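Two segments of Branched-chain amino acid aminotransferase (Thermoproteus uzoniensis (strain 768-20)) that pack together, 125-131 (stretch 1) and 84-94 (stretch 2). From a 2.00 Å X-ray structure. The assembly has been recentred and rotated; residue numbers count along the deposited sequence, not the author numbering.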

ATOM      1  N   SER A 125     -25.650  12.081 -24.475  1.00 26.66           N
ATOM      2  CA  SER A 125     -26.065  13.438 -24.833  1.00 27.15           C
ATOM      3  C   SER A 125     -24.997  14.427 -24.372  1.00 23.43           C
ATOM      4  O   SER A 125     -24.233  14.131 -23.450  1.00 26.38           O
ATOM      5  CB  SER A 125     -27.393  13.788 -24.192  1.00 27.34           C
ATOM      6  OG  SER A 125     -28.474  13.078 -24.747  1.00 28.35           O
ATOM      7  N   VAL A 126     -24.937  15.596 -25.010  1.00 24.47           N
ATOM      8  CA  VAL A 126     -24.088  16.665 -24.568  1.00 22.73           C
ATOM      9  C   VAL A 126     -24.932  17.917 -24.315  1.00 20.99           C
ATOM     10  O   VAL A 126     -25.769  18.285 -25.084  1.00 24.15           O
ATOM     11  CB  VAL A 126     -22.919  16.960 -25.467  1.00 22.32           C
ATOM     12  CG1 VAL A 126     -22.110  18.143 -24.897  1.00 23.16           C
ATOM     13  CG2 VAL A 126     -22.017  15.731 -25.597  1.00 21.41           C
ATOM     14  N   ALA A 127     -24.795  18.494 -23.146  1.00 18.40           N
ATOM     15  CA  ALA A 127     -25.388  19.829 -22.862  1.00 17.61           C
ATOM     16  C   ALA A 127     -24.257  20.771 -22.556  1.00 21.55           C
ATOM     17  O   ALA A 127     -23.202  20.365 -21.913  1.00 17.19           O
ATOM     18  CB  ALA A 127     -26.348  19.751 -21.697  1.00 17.52           C
ATOM     19  N   ILE A 128     -24.442  22.003 -22.984  1.00 20.20           N
ATOM     20  CA  ILE A 128     -23.447  23.060 -22.847  1.00 21.59           C
ATOM     21  C   ILE A 128     -24.128  24.314 -22.443  1.00 24.73           C
ATOM     22  O   ILE A 128     -24.955  24.897 -23.174  1.00 24.39           O
ATOM     23  CB  ILE A 128     -22.686  23.426 -24.093  1.00 20.87           C
ATOM     24  CG1 ILE A 128     -21.823  22.316 -24.584  1.00 22.23           C
ATOM     25  CG2 ILE A 128     -21.817  24.683 -23.862  1.00 23.27           C
ATOM     26  CD1 ILE A 128     -21.522  22.402 -26.072  1.00 22.06           C
ATOM     27  N   ALA A 129     -23.747  24.723 -21.260  1.00 21.70           N
ATOM     28  CA  ALA A 129     -24.209  25.945 -20.616  1.00 26.98           C
ATOM     29  C   ALA A 129     -23.065  26.906 -20.443  1.00 27.53           C
ATOM     30  O   ALA A 129     -21.908  26.487 -20.105  1.00 24.24           O
ATOM     31  CB  ALA A 129     -24.753  25.625 -19.262  1.00 29.10           C
ATOM     32  N   ALA A 130     -23.428  28.178 -20.623  1.00 29.67           N
ATOM     33  CA  ALA A 130     -22.552  29.347 -20.493  1.00 31.57           C
ATOM     34  C   ALA A 130     -23.118  30.289 -19.446  1.00 33.94           C
ATOM     35  O   ALA A 130     -24.237  30.745 -19.604  1.00 34.26           O
ATOM     36  CB  ALA A 130     -22.457  30.050 -21.827  1.00 33.75           C
ATOM     37  N   ILE A 131     -22.371  30.554 -18.373  1.00 26.41           N
ATOM     38  CA  ILE A 131     -22.854  31.292 -17.288  1.00 32.20           C
ATOM     39  C   ILE A 131     -21.915  32.453 -16.872  1.00 32.91           C
ATOM     40  O   ILE A 131     -20.683  32.297 -16.829  1.00 26.51           O
ATOM     41  CB  ILE A 131     -23.208  30.289 -16.117  1.00 34.91           C
ATOM     42  CG1 ILE A 131     -22.329  30.443 -14.881  1.00 35.31           C
ATOM     43  CG2 ILE A 131     -23.226  28.826 -16.606  1.00 36.05           C
ATOM     44  CD1 ILE A 131     -22.798  29.617 -13.690  1.00 36.12           C
TER
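Stretch 2 84-94: ELSKAVVETVR

Stretch 2 is helical throughout, and it lies across the extended strand of stretch 1 with the two N-to-C directions 43° apart (signed crossing angle -43°) and the axes 8.3 Å apart at closest approach. Strand alternation sets the first rule: Val126, Ile128 and Ala130 point toward the helix, while Ala129 between them points away. The helix answers with Leu85, Ala88, Val89, Thr92 and Val93, residues that recur at steps of three and one.

Ile128 is the centre of the contact and buries the most surface. With chi1 in m and chi2 in t, its CD1 reaches Ala88 CB at 3.9 Å, and its CG2 meets Val89 CG2 at 4.1 Å. Thr92 covers the next largest area. Its OG1 donates to Ala88 O one turn back (2.8 Å), so the hydroxyl is satisfied within the helix; its methyl CG2 lies 3.7 Å from Ile128 O and 4.3 Å from Ala130 CB. Leu85 sets off sideways, yet its end comes nearer, bringing CD2 to 4.0 Å from Val126 CG1.

The backbones draw together along the strand: the CA atoms of Val126 and Leu85 are 8.7 Å apart, those of Ala130 and Val93 6.3 Å. At this closer end the small Ala130 places CB 4.2 Å from Val93 CG2. No hydrogen bond crosses; the fit rests on apolar packing.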

ATOM      1  N   GLU A  84     -17.398  20.190 -33.831  1.00 25.77           N
ATOM      2  CA  GLU A  84     -18.792  20.387 -33.547  1.00 27.04           C
ATOM      3  C   GLU A  84     -19.084  21.027 -32.168  1.00 25.95           C
ATOM      4  O   GLU A  84     -19.955  21.974 -31.987  1.00 18.74           O
ATOM      5  CB  GLU A  84     -19.496  19.038 -33.667  1.00 29.37           C
ATOM      6  CG  GLU A  84     -19.749  18.683 -35.143  1.00 34.13           C
ATOM      7  CD  GLU A  84     -20.313  17.279 -35.375  1.00 39.32           C
ATOM      8  OE1 GLU A  84     -20.983  17.081 -36.396  1.00 41.45           O
ATOM      9  OE2 GLU A  84     -20.095  16.374 -34.567  1.00 35.12           O
ATOM     10  N   LEU A  85     -18.447  20.453 -31.157  1.00 23.16           N
ATOM     11  CA  LEU A  85     -18.705  20.962 -29.811  1.00 25.79           C
ATOM     12  C   LEU A  85     -18.179  22.335 -29.676  1.00 23.69           C
ATOM     13  O   LEU A  85     -18.828  23.202 -29.039  1.00 30.76           O
ATOM     14  CB  LEU A  85     -18.102  20.010 -28.752  1.00 32.50           C
ATOM     15  CG  LEU A  85     -18.763  18.642 -28.787  1.00 35.15           C
ATOM     16  CD1 LEU A  85     -17.905  17.680 -27.978  1.00 32.35           C
ATOM     17  CD2 LEU A  85     -20.213  18.682 -28.331  1.00 33.76           C
ATOM     18  N   SER A  86     -17.000  22.596 -30.236  1.00 24.57           N
ATOM     19  CA  SER A  86     -16.426  23.957 -30.258  1.00 24.28           C
ATOM     20  C   SER A  86     -17.399  25.000 -30.859  1.00 22.54           C
ATOM     21  O   SER A  86     -17.692  26.130 -30.260  1.00 21.80           O
ATOM     22  CB  SER A  86     -15.009  23.944 -30.940  1.00 24.20           C
ATOM     23  OG  SER A  86     -14.045  23.115 -30.203  1.00 22.25           O
ATOM     24  N   LYS A  87     -17.935  24.670 -32.049  1.00 22.50           N
ATOM     25  CA  LYS A  87     -18.973  25.569 -32.684  1.00 23.82           C
ATOM     26  C   LYS A  87     -20.229  25.763 -31.862  1.00 21.82           C
ATOM     27  O   LYS A  87     -20.749  26.903 -31.781  1.00 26.21           O
ATOM     28  CB  LYS A  87     -19.342  25.110 -34.093  1.00 23.15           C
ATOM     29  N   ALA A  88     -20.679  24.669 -31.227  1.00 24.83           N
ATOM     30  CA  ALA A  88     -21.831  24.673 -30.343  1.00 24.43           C
ATOM     31  C   ALA A  88     -21.627  25.594 -29.175  1.00 24.36           C
ATOM     32  O   ALA A  88     -22.534  26.306 -28.799  1.00 26.56           O
ATOM     33  CB  ALA A  88     -22.161  23.280 -29.812  1.00 22.65           C
ATOM     34  N   VAL A  89     -20.438  25.619 -28.601  1.00 21.92           N
ATOM     35  CA  VAL A  89     -20.161  26.668 -27.612  1.00 21.00           C
ATOM     36  C   VAL A  89     -20.360  28.085 -28.103  1.00 20.75           C
ATOM     37  O   VAL A  89     -20.958  28.936 -27.418  1.00 22.40           O
ATOM     38  CB  VAL A  89     -18.711  26.609 -27.080  1.00 22.42           C
ATOM     39  CG1 VAL A  89     -18.390  27.846 -26.317  1.00 19.95           C
ATOM     40  CG2 VAL A  89     -18.478  25.387 -26.191  1.00 23.86           C
ATOM     41  N   VAL A  90     -19.702  28.380 -29.222  1.00 26.09           N
ATOM     42  CA  VAL A  90     -19.740  29.696 -29.823  1.00 26.31           C
ATOM     43  C   VAL A  90     -21.177  30.183 -30.104  1.00 24.58           C
ATOM     44  O   VAL A  90     -21.487  31.366 -29.803  1.00 22.73           O
ATOM     45  CB  VAL A  90     -18.789  29.766 -31.061  1.00 29.12           C
ATOM     46  CG1 VAL A  90     -19.169  30.859 -32.032  1.00 30.68           C
ATOM     47  CG2 VAL A  90     -17.378  29.925 -30.583  1.00 30.93           C
ATOM     48  N   GLU A  91     -22.054  29.275 -30.530  1.00 25.32           N
ATOM     49  CA  GLU A  91     -23.472  29.578 -30.716  1.00 30.56           C
ATOM     50  C   GLU A  91     -24.198  29.756 -29.451  1.00 34.99           C
ATOM     51  O   GLU A  91     -25.068  30.588 -29.401  1.00 32.79           O
ATOM     52  CB  GLU A  91     -24.172  28.483 -31.497  1.00 34.55           C
ATOM     53  CG  GLU A  91     -23.696  28.388 -32.949  1.00 36.41           C
ATOM     54  CD  GLU A  91     -23.764  26.962 -33.481  1.00 46.14           C
ATOM     55  OE1 GLU A  91     -24.409  26.135 -32.815  1.00 53.00           O
ATOM     56  OE2 GLU A  91     -23.170  26.633 -34.548  1.00 49.37           O
ATOM     57  N   THR A  92     -23.876  28.995 -28.407  1.00 31.97           N
ATOM     58  CA  THR A  92     -24.556  29.207 -27.107  1.00 30.12           C
ATOM     59  C   THR A  92     -24.242  30.575 -26.502  1.00 33.99           C
ATOM     60  O   THR A  92     -25.151  31.278 -25.954  1.00 28.79           O
ATOM     61  CB  THR A  92     -24.161  28.120 -26.086  1.00 28.37           C
ATOM     62  OG1 THR A  92     -24.341  26.876 -26.721  1.00 28.20           O
ATOM     63  CG2 THR A  92     -24.981  28.171 -24.795  1.00 27.17           C
ATOM     64  N   VAL A  93     -22.964  30.955 -26.575  1.00 29.68           N
ATOM     65  CA  VAL A  93     -22.607  32.264 -26.122  1.00 29.63           C
ATOM     66  C   VAL A  93     -23.383  33.322 -26.943  1.00 31.65           C
ATOM     67  O   VAL A  93     -24.021  34.245 -26.352  1.00 29.54           O
ATOM     68  CB  VAL A  93     -21.071  32.456 -26.125  1.00 32.61           C
ATOM     69  CG1 VAL A  93     -20.721  33.805 -25.620  1.00 29.48           C
ATOM     70  CG2 VAL A  93     -20.358  31.363 -25.260  1.00 32.34           C
ATOM     71  N   ARG A  94     -23.329  33.186 -28.265  1.00 36.93           N
ATOM     72  CA  ARG A  94     -23.980  34.156 -29.156  1.00 42.17           C
ATOM     73  C   ARG A  94     -25.492  34.263 -28.927  1.00 40.32           C
ATOM     74  O   ARG A  94     -26.040  35.373 -28.778  1.00 39.03           O
ATOM     75  CB  ARG A  94     -23.737  33.773 -30.601  1.00 40.17           C
ATOM     76  CG  ARG A  94     -22.444  34.245 -31.144  1.00 40.56           C
ATOM     77  CD  ARG A  94     -22.513  34.127 -32.632  1.00 41.06           C
ATOM     78  NE  ARG A  94     -21.207  34.383 -33.162  1.00 46.39           N
ATOM     79  CZ  ARG A  94     -20.565  33.662 -34.077  1.00 45.89           C
ATOM     80  NH1 ARG A  94     -21.110  32.567 -34.656  1.00 43.18           N
ATOM     81  NH2 ARG A  94     -19.349  34.070 -34.419  1.00 39.72           N
TER